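Archaeal actin homolog (PDB 2FSJ) binds ATP and polymerizes, in a reaction that requires nucleoside triphosphate and works best with ATP, into bundles of helical actin-like filaments. Local coordinates at residues S47-T52 with F101-A106; A143-V148 with I163-M168; E276-R281 with N308-R313; D295-L300 with E316-T321. All coordinates share one frame; numbering follows the deposited sequence.

Contact 1: S47-T52 with F101-A106; sequences SRWAVT and FPLIAA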
loop_
_atom_site.group_PDB
_atom_site.type_symbol
_atom_site.label_atom_id
_atom_site.label_comp_id
_atom_site.label_asym_id
_atom_site.label_seq_id
_atom_site.Cartn_x
_atom_site.Cartn_y
_atom_site.Cartn_z
ATOM N N SER A 47 8.747 0.097 0.273
ATOM C CA SER A 47 8.762 1.503 0.698
ATOM C C SER A 47 9.865 1.763 1.724
ATOM O O SER A 47 9.608 2.074 2.861
ATOM C CB SER A 47 7.399 1.938 1.286
ATOM O OG SER A 47 6.449 1.963 0.270
ATOM N N ARG A 48 11.102 1.677 1.270
ATOM C CA ARG A 48 12.303 1.770 2.100
ATOM C C ARG A 48 13.363 2.540 1.353
ATOM O O ARG A 48 13.536 2.318 0.162
ATOM C CB ARG A 48 12.893 0.382 2.312
ATOM C CG ARG A 48 11.955 -0.618 2.832
ATOM C CD ARG A 48 12.625 -1.974 3.156
ATOM N NE ARG A 48 11.651 -2.823 3.838
ATOM C CZ ARG A 48 11.926 -3.981 4.429
ATOM N NH1 ARG A 48 13.164 -4.475 4.447
ATOM N NH2 ARG A 48 10.933 -4.655 5.005
ATOM N N TRP A 49 14.080 3.416 2.048
ATOM C CA TRP A 49 15.245 4.077 1.454
ATOM C C TRP A 49 16.283 4.360 2.514
ATOM O O TRP A 49 15.965 4.366 3.739
ATOM C CB TRP A 49 14.881 5.341 0.683
ATOM C CG TRP A 49 14.175 6.414 1.446
ATOM C CD1 TRP A 49 12.826 6.520 1.661
ATOM C CD2 TRP A 49 14.768 7.577 2.034
ATOM N NE1 TRP A 49 12.552 7.672 2.358
ATOM C CE2 TRP A 49 13.730 8.341 2.596
ATOM C CE3 TRP A 49 16.090 8.055 2.144
ATOM C CZ2 TRP A 49 13.960 9.552 3.275
ATOM C CZ3 TRP A 49 16.321 9.242 2.799
ATOM C CH2 TRP A 49 15.263 9.996 3.360
ATOM N N ALA A 50 17.516 4.557 2.058
ATOM C CA ALA A 50 18.640 4.833 2.966
ATOM C C ALA A 50 19.600 5.795 2.301
ATOM O O ALA A 50 19.909 5.654 1.124
ATOM C CB ALA A 50 19.345 3.573 3.299
ATOM N N VAL A 51 20.056 6.770 3.070
ATOM C CA VAL A 51 21.024 7.736 2.571
ATOM C C VAL A 51 22.342 7.000 2.371
ATOM O O VAL A 51 22.693 6.104 3.156
ATOM C CB VAL A 51 21.182 8.960 3.562
ATOM C CG1 VAL A 51 22.404 9.815 3.231
ATOM C CG2 VAL A 51 19.961 9.826 3.493
ATOM N N THR A 52 23.042 7.344 1.302
ATOM C CA THR A 52 24.390 6.848 1.063
ATOM C C THR A 52 25.359 8.009 0.809
ATOM O O THR A 52 25.031 8.963 0.086
ATOM C CB THR A 52 24.435 5.847 -0.104
ATOM O OG1 THR A 52 25.804 5.488 -0.402
ATOM C CG2 THR A 52 23.904 6.435 -1.369
ATOM N N PHE A 101 9.010 11.392 -0.128
ATOM C CA PHE A 101 9.575 12.054 -1.292
ATOM C C PHE A 101 10.604 11.213 -2.068
ATOM O O PHE A 101 10.477 11.100 -3.278
ATOM C CB PHE A 101 10.108 13.486 -0.995
ATOM C CG PHE A 101 10.412 14.252 -2.243
ATOM C CD1 PHE A 101 9.488 14.330 -3.250
ATOM C CD2 PHE A 101 11.678 14.802 -2.462
ATOM C CE1 PHE A 101 9.777 14.960 -4.432
ATOM C CE2 PHE A 101 11.979 15.468 -3.663
ATOM C CZ PHE A 101 11.043 15.537 -4.637
ATOM N N PRO A 102 11.613 10.624 -1.423
ATOM C CA PRO A 102 12.545 9.773 -2.194
ATOM C C PRO A 102 11.842 8.609 -2.908
ATOM O O PRO A 102 12.285 8.167 -3.961
ATOM C CB PRO A 102 13.546 9.306 -1.156
ATOM C CG PRO A 102 13.538 10.392 -0.132
ATOM C CD PRO A 102 12.021 10.753 0.006
ATOM N N LEU A 103 10.744 8.095 -2.325
ATOM C CA LEU A 103 10.010 6.982 -2.924
ATOM C C LEU A 103 9.237 7.419 -4.166
ATOM O O LEU A 103 9.116 6.662 -5.147
ATOM C CB LEU A 103 9.046 6.350 -1.893
ATOM C CG LEU A 103 9.743 5.770 -0.641
ATOM C CD1 LEU A 103 8.703 5.302 0.350
ATOM C CD2 LEU A 103 10.726 4.649 -0.977
ATOM N N ILE A 104 8.698 8.641 -4.123
ATOM C CA ILE A 104 8.054 9.247 -5.287
ATOM C C ILE A 104 9.074 9.456 -6.406
ATOM O O ILE A 104 8.842 9.078 -7.583
ATOM C CB ILE A 104 7.370 10.572 -4.885
ATOM C CG1 ILE A 104 6.171 10.293 -3.976
ATOM C CG2 ILE A 104 6.874 11.278 -6.124
ATOM C CD1 ILE A 104 5.756 11.432 -3.056
ATOM N N ALA A 105 10.246 9.957 -6.031
ATOM C CA ALA A 105 11.323 10.135 -7.029
ATOM C C ALA A 105 11.716 8.790 -7.631
ATOM O O ALA A 105 11.902 8.695 -8.819
ATOM C CB ALA A 105 12.490 10.774 -6.395
ATOM N N ALA A 106 11.869 7.784 -6.785
ATOM C CA ALA A 106 12.242 6.455 -7.228
ATOM C C ALA A 106 11.169 5.849 -8.138
ATOM O O ALA A 106 11.490 5.226 -9.152
ATOM C CB ALA A 106 12.530 5.577 -6.064
#
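Ser47 and Trp49 pass the first turn of helix 101-111 with CA atoms 6.7 Å apart for Ser47 and Leu103 and 7.3 Å apart for Trp49 and Pro102, so the helix reaches strand 42-52 through its side chains. Pro102 lays its ring on one face of the Trp49 indole: CG stands 3.6 Å from the centroid of the six-membered ring of Trp49, 18° off its normal, a CH-pi contact whose closest atoms are Trp49 CE2 and Pro102 CG at 3.4 Å. With CG between its own backbone N and carbonyl carbon (chi1 58°), the indole of Trp49 turns its face to the proline. Leu103 spreads its two methyls along the strand: CD1 meets Ser47 CB at 3.7 Å, and CD2 lies 3.7 Å from Arg48 N and 3.9 Å from Trp49 CD1. Strand 42-52 belongs to the seven-stranded sheet on which the helix packs, Leu103 also touching Val28 and Pro102 Phe75. With no hydrogen bond between the segments, apolar and CH-pi contact joins them, and the polar ends find partners outside: Ser47 OG at Gly29 O and the ATP-site residue Thr33, Trp49 NE1 at Glu99 O, Arg48 at Asp248 in a salt bridge.

Contact 2: A143-V148 with I163-M168; sequences ALENKV and ITRLIM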
loop_
_atom_site.group_PDB
_atom_site.type_symbol
_atom_site.label_atom_id
_atom_site.label_comp_id
_atom_site.label_asym_id
_atom_site.label_seq_id
_atom_site.Cartn_x
_atom_site.Cartn_y
_atom_site.Cartn_z
ATOM N N ALA A 143 2.861 20.164 -1.720
ATOM C CA ALA A 143 4.189 19.596 -1.782
ATOM C C ALA A 143 4.597 19.298 -3.208
ATOM O O ALA A 143 5.782 19.373 -3.505
ATOM C CB ALA A 143 4.286 18.301 -0.930
ATOM N N LEU A 144 3.628 18.959 -4.071
ATOM C CA LEU A 144 3.913 18.292 -5.341
ATOM C C LEU A 144 3.411 18.946 -6.578
ATOM O O LEU A 144 4.059 18.831 -7.618
ATOM C CB LEU A 144 3.421 16.830 -5.338
ATOM C CG LEU A 144 3.991 15.882 -4.298
ATOM C CD1 LEU A 144 3.155 14.582 -4.360
ATOM C CD2 LEU A 144 5.512 15.633 -4.521
ATOM N N GLU A 145 2.260 19.616 -6.538
ATOM C CA GLU A 145 1.697 20.169 -7.767
ATOM C C GLU A 145 2.501 21.383 -8.220
ATOM O O GLU A 145 2.943 22.177 -7.377
ATOM C CB GLU A 145 0.225 20.600 -7.598
ATOM C CG GLU A 145 -0.780 19.595 -8.039
ATOM C CD GLU A 145 -2.231 20.050 -7.931
ATOM O OE1 GLU A 145 -3.059 19.305 -8.452
ATOM O OE2 GLU A 145 -2.548 21.098 -7.309
ATOM N N ASN A 146 2.641 21.534 -9.521
ATOM C CA ASN A 146 3.422 22.633 -10.120
ATOM C C ASN A 146 4.826 22.731 -9.561
ATOM O O ASN A 146 5.341 23.846 -9.362
ATOM C CB ASN A 146 2.703 23.958 -9.881
ATOM C CG ASN A 146 1.318 23.954 -10.445
ATOM O OD1 ASN A 146 0.318 24.182 -9.714
ATOM N ND2 ASN A 146 1.221 23.685 -11.726
ATOM N N LYS A 147 5.414 21.564 -9.243
ATOM C CA LYS A 147 6.826 21.474 -8.891
ATOM C C LYS A 147 7.535 20.755 -10.023
ATOM O O LYS A 147 7.003 19.799 -10.569
ATOM C CB LYS A 147 7.057 20.662 -7.639
ATOM C CG LYS A 147 6.358 21.125 -6.357
ATOM C CD LYS A 147 6.602 22.513 -5.920
ATOM C CE LYS A 147 5.784 22.864 -4.641
ATOM N NZ LYS A 147 4.527 23.517 -4.977
ATOM N N VAL A 148 8.757 21.191 -10.312
ATOM C CA VAL A 148 9.679 20.454 -11.165
ATOM C C VAL A 148 10.561 19.554 -10.311
ATOM O O VAL A 148 11.278 20.009 -9.434
ATOM C CB VAL A 148 10.533 21.420 -11.986
ATOM C CG1 VAL A 148 11.666 20.730 -12.713
ATOM C CG2 VAL A 148 9.628 22.164 -12.998
ATOM N N ILE A 163 5.174 18.161 -12.437
ATOM C CA ILE A 163 3.940 17.622 -11.936
ATOM C C ILE A 163 2.914 18.719 -12.145
ATOM O O ILE A 163 2.962 19.725 -11.430
ATOM C CB ILE A 163 4.055 17.261 -10.418
ATOM C CG1 ILE A 163 5.277 16.337 -10.174
ATOM C CG2 ILE A 163 2.728 16.714 -9.981
ATOM C CD1 ILE A 163 5.335 15.571 -8.793
ATOM N N THR A 164 2.015 18.534 -13.110
ATOM C CA THR A 164 1.010 19.558 -13.489
ATOM C C THR A 164 -0.268 19.417 -12.699
ATOM O O THR A 164 -1.006 20.404 -12.490
ATOM C CB THR A 164 0.645 19.540 -14.991
ATOM O OG1 THR A 164 0.005 18.306 -15.341
ATOM C CG2 THR A 164 1.853 19.609 -15.868
ATOM N N ARG A 165 -0.564 18.195 -12.263
ATOM C CA ARG A 165 -1.832 17.967 -11.566
ATOM C C ARG A 165 -1.759 16.688 -10.802
ATOM O O ARG A 165 -1.173 15.735 -11.277
ATOM C CB ARG A 165 -2.989 17.882 -12.548
ATOM C CG ARG A 165 -4.346 17.851 -11.904
ATOM C CD ARG A 165 -5.534 18.344 -12.762
ATOM N NE ARG A 165 -5.220 18.440 -14.187
ATOM C CZ ARG A 165 -5.600 17.573 -15.121
ATOM N NH1 ARG A 165 -6.331 16.505 -14.810
ATOM N NH2 ARG A 165 -5.241 17.773 -16.392
ATOM N N LEU A 166 -2.334 16.715 -9.602
ATOM C CA LEU A 166 -2.471 15.558 -8.761
ATOM C C LEU A 166 -3.960 15.317 -8.562
ATOM O O LEU A 166 -4.664 16.198 -8.027
ATOM C CB LEU A 166 -1.763 15.851 -7.441
ATOM C CG LEU A 166 -1.667 14.771 -6.398
ATOM C CD1 LEU A 166 -0.907 13.544 -6.918
ATOM C CD2 LEU A 166 -1.030 15.340 -5.127
ATOM N N ILE A 167 -4.444 14.144 -8.980
ATOM C CA ILE A 167 -5.813 13.728 -8.785
ATOM C C ILE A 167 -5.794 12.658 -7.670
ATOM O O ILE A 167 -4.970 11.755 -7.697
ATOM C CB ILE A 167 -6.398 13.170 -10.080
ATOM C CG1 ILE A 167 -6.446 14.269 -11.188
ATOM C CG2 ILE A 167 -7.802 12.525 -9.859
ATOM C CD1 ILE A 167 -7.263 15.481 -10.816
ATOM N N MET A 168 -6.709 12.781 -6.725
ATOM C CA MET A 168 -6.715 11.962 -5.518
ATOM C C MET A 168 -8.065 11.326 -5.280
ATOM O O MET A 168 -9.087 11.990 -5.418
ATOM C CB MET A 168 -6.363 12.830 -4.315
ATOM C CG MET A 168 -4.971 13.419 -4.375
ATOM S SD MET A 168 -3.687 12.204 -4.157
ATOM C CE MET A 168 -3.744 11.840 -2.322
#
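Glu145 OE1 accepts the backbone N-H of Leu166 at 2.9 Å, a nearly straight bond (169° at the hydrogen) made through the anti lone pair, the one away from the other carboxylate oxygen. The chain of Glu145 is extended beyond CG (chi2 -177°), which carries the carboxylate from the end of helix 133-144 across to strand 158-170. On the way its CG runs slantwise past Leu166, 3.9 Å from Leu166 CB. Shortening Glu145 to an alanine is likely to leave the Leu166 N-H without this acceptor and to uncover the flank of the Leu166 side chain.

Nearer the turn the backbones take over. Ile163 N donates to Lys147 O at 3.1 Å, almost straight, whereas the bond from Asn146 N to Ile163 O is bent and weak. A type II turn from Leu144 to Lys147 reverses the chain here, and Lys147 folds back over it, its NZ bonding to Glu145 O at 3.2 Å and also to Glu142 O. Ile163 fills the inside of the bend: its CB lies 3.2 Å from Leu144 O, and its CD1 lies 4.1 Å from Leu144 CB. Farther along, Leu144 CD1 approaches Leu166 CD2 at 4.3 Å.

The contact thus joins the end of helix 133-144 to the beta hairpin of strands 147-152 and 158-170 at the margin of the seven-stranded sheet. Ile163 and Leu166 also touch Ile124 of the adjacent strand 120-128, and Leu166 reaches Ala140 of the helix.

Contact 3: E276-R281 with N308-R313; sequences EDLANR and NLIGDR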
loop_
_atom_site.group_PDB
_atom_site.type_symbol
_atom_site.label_atom_id
_atom_site.label_comp_id
_atom_site.label_asym_id
_atom_site.label_seq_id
_atom_site.Cartn_x
_atom_site.Cartn_y
_atom_site.Cartn_z
ATOM N N GLU A 276 -5.300 -16.386 12.907
ATOM C CA GLU A 276 -6.732 -16.471 13.227
ATOM C C GLU A 276 -7.135 -15.427 14.265
ATOM O O GLU A 276 -8.200 -14.830 14.168
ATOM C CB GLU A 276 -7.078 -17.849 13.797
ATOM C CG GLU A 276 -8.566 -18.115 13.855
ATOM C CD GLU A 276 -8.947 -19.208 12.867
ATOM O OE1 GLU A 276 -8.544 -20.382 13.119
ATOM O OE2 GLU A 276 -9.602 -18.895 11.823
ATOM N N ASP A 277 -6.270 -15.200 15.243
ATOM C CA ASP A 277 -6.494 -14.151 16.222
ATOM C C ASP A 277 -6.550 -12.790 15.550
ATOM O O ASP A 277 -7.408 -12.004 15.882
ATOM C CB ASP A 277 -5.410 -14.121 17.301
ATOM C CG ASP A 277 -5.701 -13.101 18.377
ATOM O OD1 ASP A 277 -6.764 -13.179 19.038
ATOM O OD2 ASP A 277 -4.966 -12.122 18.605
ATOM N N LEU A 278 -5.658 -12.524 14.600
ATOM C CA LEU A 278 -5.691 -11.223 13.881
ATOM C C LEU A 278 -7.026 -11.045 13.151
ATOM O O LEU A 278 -7.706 -10.016 13.278
ATOM C CB LEU A 278 -4.555 -11.169 12.885
ATOM C CG LEU A 278 -4.479 -10.006 11.893
ATOM C CD1 LEU A 278 -4.499 -8.659 12.700
ATOM C CD2 LEU A 278 -3.278 -10.142 11.063
ATOM N N ALA A 279 -7.399 -12.063 12.392
ATOM C CA ALA A 279 -8.669 -12.092 11.684
ATOM C C ALA A 279 -9.860 -11.900 12.606
ATOM O O ALA A 279 -10.732 -11.071 12.322
ATOM C CB ALA A 279 -8.827 -13.404 10.892
ATOM N N ASN A 280 -9.906 -12.645 13.695
ATOM C CA ASN A 280 -10.986 -12.537 14.643
ATOM C C ASN A 280 -11.128 -11.094 15.200
ATOM O O ASN A 280 -12.270 -10.590 15.349
ATOM C CB ASN A 280 -10.831 -13.590 15.784
ATOM C CG ASN A 280 -11.110 -15.008 15.315
ATOM O OD1 ASN A 280 -11.653 -15.223 14.227
ATOM N ND2 ASN A 280 -10.784 -15.965 16.137
ATOM N N ARG A 281 -10.007 -10.411 15.478
ATOM C CA ARG A 281 -10.083 -9.056 16.031
ATOM C C ARG A 281 -10.615 -8.080 14.998
ATOM O O ARG A 281 -11.417 -7.211 15.331
ATOM C CB ARG A 281 -8.738 -8.542 16.531
ATOM C CG ARG A 281 -8.312 -9.219 17.842
ATOM C CD ARG A 281 -7.017 -8.693 18.388
ATOM N NE ARG A 281 -6.650 -9.331 19.659
ATOM C CZ ARG A 281 -6.900 -8.838 20.885
ATOM N NH1 ARG A 281 -7.555 -7.679 21.065
ATOM N NH2 ARG A 281 -6.487 -9.527 21.945
ATOM N N ASN A 308 -3.948 -11.834 1.470
ATOM C CA ASN A 308 -3.347 -13.139 1.078
ATOM C C ASN A 308 -3.331 -14.176 2.183
ATOM O O ASN A 308 -3.359 -15.382 1.927
ATOM C CB ASN A 308 -1.895 -12.967 0.682
ATOM C CG ASN A 308 -1.744 -12.510 -0.696
ATOM O OD1 ASN A 308 -0.997 -11.580 -0.945
ATOM N ND2 ASN A 308 -2.451 -13.160 -1.636
ATOM N N LEU A 309 -3.212 -13.704 3.414
ATOM C CA LEU A 309 -3.140 -14.580 4.571
ATOM C C LEU A 309 -4.452 -14.926 5.262
ATOM O O LEU A 309 -4.590 -16.015 5.828
ATOM C CB LEU A 309 -2.231 -13.930 5.607
ATOM C CG LEU A 309 -0.767 -13.885 5.165
ATOM C CD1 LEU A 309 0.018 -12.951 6.055
ATOM C CD2 LEU A 309 -0.164 -15.314 5.160
ATOM N N ILE A 310 -5.392 -13.980 5.309
ATOM C CA ILE A 310 -6.615 -14.157 6.099
ATOM C C ILE A 310 -7.903 -13.692 5.367
ATOM O O ILE A 310 -8.946 -13.634 5.968
ATOM C CB ILE A 310 -6.510 -13.350 7.462
ATOM C CG1 ILE A 310 -6.294 -11.862 7.188
ATOM C CG2 ILE A 310 -5.438 -13.932 8.382
ATOM C CD1 ILE A 310 -6.479 -10.955 8.399
ATOM N N GLY A 311 -7.813 -13.277 4.119
ATOM C CA GLY A 311 -8.950 -12.656 3.426
ATOM C C GLY A 311 -10.226 -13.502 3.444
ATOM O O GLY A 311 -11.353 -12.986 3.661
ATOM N N ASP A 312 -10.045 -14.806 3.243
ATOM C CA ASP A 312 -11.159 -15.740 3.181
ATOM C C ASP A 312 -11.984 -15.735 4.445
ATOM O O ASP A 312 -13.185 -15.967 4.393
ATOM C CB ASP A 312 -10.696 -17.167 2.919
ATOM C CG ASP A 312 -10.294 -17.406 1.458
ATOM O OD1 ASP A 312 -10.576 -16.549 0.603
ATOM O OD2 ASP A 312 -9.699 -18.450 1.097
ATOM N N ARG A 313 -11.329 -15.498 5.577
ATOM C CA ARG A 313 -12.005 -15.432 6.847
ATOM C C ARG A 313 -13.024 -14.319 6.924
ATOM O O ARG A 313 -13.876 -14.375 7.800
ATOM C CB ARG A 313 -11.026 -15.213 8.003
ATOM C CG ARG A 313 -10.141 -16.360 8.333
ATOM C CD ARG A 313 -10.895 -17.555 8.968
ATOM N NE ARG A 313 -11.873 -17.165 9.992
ATOM C CZ ARG A 313 -11.576 -16.595 11.158
ATOM N NH1 ARG A 313 -10.328 -16.349 11.501
ATOM N NH2 ARG A 313 -12.535 -16.281 11.990
#
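In the actin-like nucleotide-binding fold, helix 268-290 packs here against segment 308-313, which begins in helix 307-310 and carries the ATP-binding residue Asn308. Ala279 and Ile310 make the closest backbone approach, their CA atoms 6.3 Å apart. The small Ala279 lets Ile310 lie against the helix, CB to CB at 4.1 Å, while Ile310 CD1 reaches on to Leu278 CG, the two side chains crossing at about a right angle. Ile310 also touches Leu275 and Ile282 of the same helix.

Arg313 carries the polar half. Bends at chi2 (-70°) and chi3 (-44°) fold its chain back over Ala279, whose CB lies 3.4 Å from Arg313 NH1. Asn280 OD1 sits in the guanidinium plane and accepts from Arg313 NH2 at 2.6 Å, nearly straight, with a weak second bond from NH1; the amide and guanidinium planes stand 85° apart. Glu276 comes over a face of the guanidinium instead, its OE2 forming a salt bridge to Arg313 NH1 at 2.7 Å. Glu316 adds a second salt bridge, at NH2.

With two carboxylates and an amide oxygen about it, the guanidinium is likely to be held firmly in orientation and its charge well balanced. This ionic group flanks a buried apolar contact and ties segment 308-313 to helix 268-290.

Contact 4: D295-L300 with E316-T321; sequences DRVTSL and EIAPGT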
loop_
_atom_site.group_PDB
_atom_site.type_symbol
_atom_site.label_atom_id
_atom_site.label_comp_id
_atom_site.label_asym_id
_atom_site.label_seq_id
_atom_site.Cartn_x
_atom_site.Cartn_y
_atom_site.Cartn_z
ATOM N N ASP A 295 -26.497 -5.609 7.131
ATOM C CA ASP A 295 -27.587 -6.168 6.320
ATOM C C ASP A 295 -27.696 -5.497 4.961
ATOM O O ASP A 295 -28.389 -5.992 4.102
ATOM C CB ASP A 295 -28.920 -6.012 7.052
ATOM C CG ASP A 295 -28.959 -6.769 8.383
ATOM O OD1 ASP A 295 -28.293 -7.804 8.541
ATOM O OD2 ASP A 295 -29.653 -6.374 9.335
ATOM N N ARG A 296 -27.049 -4.356 4.787
ATOM C CA ARG A 296 -26.978 -3.699 3.474
ATOM C C ARG A 296 -25.776 -4.122 2.659
ATOM O O ARG A 296 -25.685 -3.742 1.490
ATOM C CB ARG A 296 -26.881 -2.186 3.648
ATOM C CG ARG A 296 -28.091 -1.597 4.328
ATOM C CD ARG A 296 -28.103 -0.088 4.342
ATOM N NE ARG A 296 -29.450 0.387 4.638
ATOM C CZ ARG A 296 -29.746 1.555 5.170
ATOM N NH1 ARG A 296 -28.790 2.435 5.474
ATOM N NH2 ARG A 296 -31.020 1.844 5.411
ATOM N N VAL A 297 -24.854 -4.891 3.255
ATOM C CA VAL A 297 -23.625 -5.280 2.555
ATOM C C VAL A 297 -23.923 -6.322 1.508
ATOM O O VAL A 297 -24.417 -7.402 1.845
ATOM C CB VAL A 297 -22.538 -5.840 3.519
ATOM C CG1 VAL A 297 -21.301 -6.320 2.736
ATOM C CG2 VAL A 297 -22.131 -4.768 4.529
ATOM N N THR A 298 -23.604 -6.017 0.243
ATOM C CA THR A 298 -23.681 -6.999 -0.857
ATOM C C THR A 298 -22.335 -7.451 -1.408
ATOM O O THR A 298 -22.283 -8.406 -2.124
ATOM C CB THR A 298 -24.506 -6.428 -2.015
ATOM O OG1 THR A 298 -23.958 -5.162 -2.421
ATOM C CG2 THR A 298 -25.928 -6.077 -1.557
ATOM N N SER A 299 -21.248 -6.744 -1.116
ATOM C CA SER A 299 -19.927 -7.164 -1.538
ATOM C C SER A 299 -18.912 -6.850 -0.460
ATOM O O SER A 299 -18.889 -5.724 0.036
ATOM C CB SER A 299 -19.479 -6.470 -2.836
ATOM O OG SER A 299 -20.492 -6.362 -3.793
ATOM N N LEU A 300 -18.126 -7.863 -0.087
ATOM C CA LEU A 300 -16.996 -7.751 0.855
ATOM C C LEU A 300 -15.725 -7.937 0.041
ATOM O O LEU A 300 -15.588 -8.960 -0.642
ATOM C CB LEU A 300 -17.038 -8.851 1.920
ATOM C CG LEU A 300 -17.923 -8.719 3.157
ATOM C CD1 LEU A 300 -17.962 -10.055 3.933
ATOM C CD2 LEU A 300 -17.521 -7.578 4.082
ATOM N N GLU A 316 -17.337 -14.431 6.826
ATOM C CA GLU A 316 -18.252 -14.639 7.917
ATOM C C GLU A 316 -18.963 -13.346 8.338
ATOM O O GLU A 316 -20.040 -13.407 8.933
ATOM C CB GLU A 316 -17.553 -15.357 9.072
ATOM C CG GLU A 316 -16.734 -14.493 9.992
ATOM C CD GLU A 316 -16.107 -15.319 11.128
ATOM O OE1 GLU A 316 -15.400 -16.313 10.826
ATOM O OE2 GLU A 316 -16.334 -14.966 12.304
ATOM N N ILE A 317 -18.410 -12.185 8.004
ATOM C CA ILE A 317 -19.117 -10.930 8.271
ATOM C C ILE A 317 -20.451 -10.901 7.487
ATOM O O ILE A 317 -21.469 -10.445 7.993
ATOM C CB ILE A 317 -18.220 -9.655 7.937
ATOM C CG1 ILE A 317 -16.917 -9.633 8.748
ATOM C CG2 ILE A 317 -18.997 -8.377 8.147
ATOM C CD1 ILE A 317 -15.827 -8.848 8.129
ATOM N N ALA A 318 -20.436 -11.337 6.233
ATOM C CA ALA A 318 -21.644 -11.373 5.377
ATOM C C ALA A 318 -21.588 -12.503 4.328
ATOM O O ALA A 318 -21.146 -12.318 3.200
ATOM C CB ALA A 318 -21.832 -10.041 4.715
ATOM N N PRO A 319 -21.990 -13.703 4.743
ATOM C CA PRO A 319 -21.873 -14.898 3.909
ATOM C C PRO A 319 -22.453 -14.728 2.501
ATOM O O PRO A 319 -23.511 -14.144 2.327
ATOM C CB PRO A 319 -22.630 -15.955 4.739
ATOM C CG PRO A 319 -22.352 -15.556 6.102
ATOM C CD PRO A 319 -22.474 -14.050 6.092
ATOM N N GLY A 320 -21.729 -15.190 1.504
ATOM C CA GLY A 320 -22.190 -15.078 0.126
ATOM C C GLY A 320 -21.799 -13.800 -0.624
ATOM O O GLY A 320 -22.095 -13.701 -1.823
ATOM N N THR A 321 -21.114 -12.856 0.035
ATOM C CA THR A 321 -20.829 -11.567 -0.571
ATOM C C THR A 321 -19.372 -11.394 -0.907
ATOM O O THR A 321 -18.970 -10.328 -1.374
ATOM C CB THR A 321 -21.244 -10.386 0.353
ATOM O OG1 THR A 321 -20.471 -10.392 1.560
ATOM C CG2 THR A 321 -22.691 -10.496 0.806
#
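Leu300 and Thr321 meet at a slant, the leucine branch lying beside the threonine hydroxyl: Thr321 OG1 is 3.4 Å from Leu300 CG. The hydroxyl sits between the backbone N and carbonyl carbon of its own residue (chi1 64°) and turns back to donate to Ala318 O at 2.6 Å, in the carbonyl plane and on a lone pair. Ala318 O also receives Thr321 N, so two donors grip the oxygen that starts the type II turn from Ala318 to Thr321. The other branch of Thr321, CG2, points at the strand backbone, 3.7 Å from Val297 O, and its CB rests 3.3 Å from Thr298 O. Leu300 CD1 reaches Ala318 CB at 3.9 Å and Ile317 CB at 4.0 Å. With a valine in place of the threonine, Ala318 O would probably lose its hydroxyl donor and the turn be less firmly fixed. Leu300 N donates to Thr321 O at 2.9 Å, from above the carbonyl plane, and Ser299 CA adds a CA-H...O contact to the same oxygen. Strand 297-303, outermost in its four-stranded sheet, holds segment 316-321 by one main-chain hydrogen bond and apolar contacts, Leu300 being bonded also to Val323 farther along the loop, while the threonine hydroxyl is spent on the turn.

How the contacts relate
Contacts 1 and 2 belong to the same seven-stranded sheet and touch through Ile104 and Leu144. Helix 268-290, strand 297-303 and helix 307-310 follow each other in the chain, so contacts 3 and 4, about 16 Å apart between centres, join successive elements; Ile317 of contact 4 packs on helix 268-290, which contact 3 also uses. Contacts 1 and 3 lie on opposite sides of the chain's centre. All four are partly buried, contact 1 being nearest that centre and contact 4 farthest. Contact 1 is apolar, contact 2 mixes main-chain bonds with a carboxylate, contact 3 is the one with a salt bridge between its segments, and contact 4 combines apolar packing with one main-chain bond from an edge strand to a loop.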